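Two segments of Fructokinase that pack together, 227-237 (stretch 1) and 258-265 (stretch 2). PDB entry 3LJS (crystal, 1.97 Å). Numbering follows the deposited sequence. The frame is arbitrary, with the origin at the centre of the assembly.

Stretch 1 (227-237) LLVTDAAGPVH
Stretch 2 258-265: NAAGDAFV

Stretch 1 leaves a β-strand (Leu227 to Thr230), turns through a loop and comes back alongside itself. The return is fixed by a reciprocal backbone pair: Val229 N donates to His237 O at 2.8 Å and His237 N to Val229 O at 3.0 Å, so Val229 and His237 face each other in antiparallel sense. Between them, Ala232 (phi/psi -50/-43), Ala233 (-58/-85) and Gly234 (-175/-27) form the turn. A weak side-chain bond runs from His237 ND1 to Pro235 O, at 3.3 Å with an angle of 128°. Stretch 2 begins as loop, with Ala259 at -66/135 and Ala260 at -55/121, and enters a helix at Asp262. Gly261 (-116/-145) holds the N-cap position, and its O accepts from Val265 N at 3.1 Å. The closest CA pair across the stretches, Gly234 CA to Ala259 CA at 4.8 Å, sets the register.

No hydrogen bond crosses between the stretches; the 351 Å² buried, both sides summed, rests on packing. On the strand, alternate residues supply the contacts: Leu228 and Thr230 direct their CA-to-CB bonds toward stretch 2, whereas the side chains of Leu227 and Val229 stay out of reach. Val236 contributes from the return of the chain, its CA-to-CB bond also toward stretch 2. Leu228, with chi1 -54° (m) and chi2 -176° (t), brings CD1 to 3.6 Å from Phe264 CE2. That methyl lies at the ring edge, near the ring plane. Phe264 adopts chi1 176° (t) and chi2 95°, and carries its ring from the helix to the buried leucine; it has the largest covered area of any residue here, 50 Å².

Ala260 receives two methyls. Thr230, chi1 59° (p), places CG2 3.6 Å from Ala260 CB, and Val236, chi1 177° (t), places CG2 3.8 Å from the same CB. The short alanine side chain, itself pointing toward stretch 1, lets both branched residues approach closely.

Around the turn, backbone oxygens take over from side chains. Asp231, Ala232 and Ala233 point their CA-to-CB bonds away, yet Asp231 O lies 3.5 Å from Ala259 CB and Ala232 O lies 3.8 Å from that same CB. Ala233 O makes the closest approach, 3.0 Å from Asn258 CB; this is a tight contact with carbon, and Asn258 (chi1 -37°, chi2 -53°) is poorly ordered. Gly234 CA sits 4.2 Å from Asn258 O. Its ideal CB would point sideways with room to spare, so packing against stretch 2 does not require glycine there.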

# COMPACT_ATOMS: atom_id res chain seq x y z
N LEU B 227 -13.39 -3.53 -33.93
CA LEU B 227 -12.93 -4.43 -32.87
C LEU B 227 -11.51 -4.92 -33.12
O LEU B 227 -11.19 -5.37 -34.22
CB LEU B 227 -13.85 -5.65 -32.76
CG LEU B 227 -13.30 -6.85 -31.96
CD1 LEU B 227 -13.24 -6.51 -30.46
CD2 LEU B 227 -14.20 -8.07 -32.19
N LEU B 228 -10.66 -4.81 -32.10
CA LEU B 228 -9.29 -5.28 -32.20
C LEU B 228 -9.15 -6.44 -31.23
O LEU B 228 -9.56 -6.34 -30.07
CB LEU B 228 -8.31 -4.18 -31.80
CG LEU B 228 -8.43 -2.85 -32.55
CD1 LEU B 228 -7.31 -1.94 -32.10
CD2 LEU B 228 -8.36 -3.07 -34.05
N VAL B 229 -8.59 -7.55 -31.69
CA VAL B 229 -8.37 -8.70 -30.83
C VAL B 229 -6.87 -8.99 -30.83
O VAL B 229 -6.29 -9.26 -31.88
CB VAL B 229 -9.11 -9.96 -31.33
CG1 VAL B 229 -8.82 -11.13 -30.39
CG2 VAL B 229 -10.60 -9.69 -31.41
N THR B 230 -6.25 -8.91 -29.65
CA THR B 230 -4.82 -9.15 -29.52
C THR B 230 -4.52 -10.60 -29.14
O THR B 230 -5.28 -11.24 -28.41
CB THR B 230 -4.18 -8.23 -28.46
OG1 THR B 230 -4.80 -8.44 -27.19
CG2 THR B 230 -4.34 -6.77 -28.86
N ASP B 231 -3.41 -11.11 -29.65
CA ASP B 231 -2.97 -12.47 -29.36
C ASP B 231 -1.75 -12.37 -28.45
O ASP B 231 -0.94 -11.45 -28.59
CB ASP B 231 -2.58 -13.19 -30.66
CG ASP B 231 -3.72 -14.02 -31.24
OD1 ASP B 231 -4.89 -13.57 -31.20
OD2 ASP B 231 -3.44 -15.12 -31.75
N ALA B 232 -1.64 -13.31 -27.51
CA ALA B 232 -0.52 -13.33 -26.58
C ALA B 232 0.77 -13.20 -27.38
O ALA B 232 1.68 -12.46 -27.01
CB ALA B 232 -0.52 -14.63 -25.79
N ALA B 233 0.84 -13.93 -28.50
CA ALA B 233 2.00 -13.88 -29.37
C ALA B 233 2.19 -12.43 -29.81
O ALA B 233 2.94 -11.68 -29.19
CB ALA B 233 1.79 -14.79 -30.58
N GLY B 234 1.48 -12.03 -30.87
CA GLY B 234 1.62 -10.66 -31.34
C GLY B 234 0.73 -10.20 -32.49
O GLY B 234 0.46 -9.00 -32.57
N PRO B 235 0.26 -11.09 -33.38
CA PRO B 235 -0.59 -10.66 -34.50
C PRO B 235 -1.97 -10.13 -34.08
O PRO B 235 -2.78 -10.88 -33.55
CB PRO B 235 -0.71 -11.93 -35.35
CG PRO B 235 0.54 -12.68 -35.02
CD PRO B 235 0.64 -12.50 -33.53
N VAL B 236 -2.23 -8.85 -34.32
CA VAL B 236 -3.51 -8.27 -33.95
C VAL B 236 -4.51 -8.36 -35.10
O VAL B 236 -4.20 -8.03 -36.24
CB VAL B 236 -3.36 -6.79 -33.53
CG1 VAL B 236 -4.72 -6.19 -33.22
CG2 VAL B 236 -2.44 -6.70 -32.32
N HIS B 237 -5.71 -8.84 -34.79
CA HIS B 237 -6.77 -8.96 -35.79
C HIS B 237 -7.76 -7.83 -35.60
O HIS B 237 -8.04 -7.43 -34.47
CB HIS B 237 -7.51 -10.29 -35.63
CG HIS B 237 -6.66 -11.50 -35.89
ND1 HIS B 237 -5.58 -11.83 -35.11
CD2 HIS B 237 -6.75 -12.46 -36.84
CE1 HIS B 237 -5.03 -12.94 -35.56
NE2 HIS B 237 -5.71 -13.34 -36.62
N ASN B 258 4.71 -8.60 -25.98
CA ASN B 258 4.61 -8.51 -27.43
C ASN B 258 3.17 -8.20 -27.82
O ASN B 258 2.91 -7.59 -28.86
CB ASN B 258 5.02 -9.83 -28.08
CG ASN B 258 6.17 -10.50 -27.35
OD1 ASN B 258 7.21 -9.89 -27.10
ND2 ASN B 258 5.98 -11.77 -26.99
N ALA B 259 2.24 -8.63 -26.98
CA ALA B 259 0.82 -8.39 -27.21
C ALA B 259 0.57 -6.88 -27.12
O ALA B 259 1.06 -6.22 -26.20
CB ALA B 259 -0.02 -9.13 -26.17
N ALA B 260 -0.19 -6.35 -28.07
CA ALA B 260 -0.51 -4.92 -28.11
C ALA B 260 -1.14 -4.42 -26.81
O ALA B 260 -2.20 -4.89 -26.39
CB ALA B 260 -1.43 -4.63 -29.27
N GLY B 261 -0.49 -3.44 -26.18
CA GLY B 261 -0.99 -2.90 -24.93
C GLY B 261 -1.40 -1.44 -24.96
O GLY B 261 -1.90 -0.94 -25.97
N ASP B 262 -1.16 -0.74 -23.85
CA ASP B 262 -1.54 0.66 -23.76
C ASP B 262 -0.84 1.59 -24.74
O ASP B 262 -1.44 2.58 -25.17
CB ASP B 262 -1.35 1.17 -22.33
CG ASP B 262 -2.11 0.33 -21.32
OD1 ASP B 262 -3.22 -0.16 -21.64
OD2 ASP B 262 -1.60 0.17 -20.19
N ALA B 263 0.41 1.30 -25.09
CA ALA B 263 1.14 2.15 -26.02
C ALA B 263 0.49 2.02 -27.40
O ALA B 263 0.31 3.02 -28.10
CB ALA B 263 2.61 1.75 -26.07
N PHE B 264 0.16 0.79 -27.78
CA PHE B 264 -0.50 0.52 -29.06
C PHE B 264 -1.79 1.36 -29.13
O PHE B 264 -2.08 2.01 -30.14
CB PHE B 264 -0.85 -0.97 -29.14
CG PHE B 264 -1.63 -1.36 -30.37
CD1 PHE B 264 -0.98 -1.85 -31.50
CD2 PHE B 264 -3.01 -1.21 -30.41
CE1 PHE B 264 -1.69 -2.19 -32.65
CE2 PHE B 264 -3.73 -1.54 -31.55
CZ PHE B 264 -3.07 -2.03 -32.67
N VAL B 265 -2.56 1.34 -28.04
CA VAL B 265 -3.80 2.10 -27.98
C VAL B 265 -3.55 3.59 -28.12
O VAL B 265 -4.25 4.28 -28.85
CB VAL B 265 -4.55 1.83 -26.67
CG1 VAL B 265 -5.78 2.74 -26.57
CG2 VAL B 265 -5.00 0.37 -26.63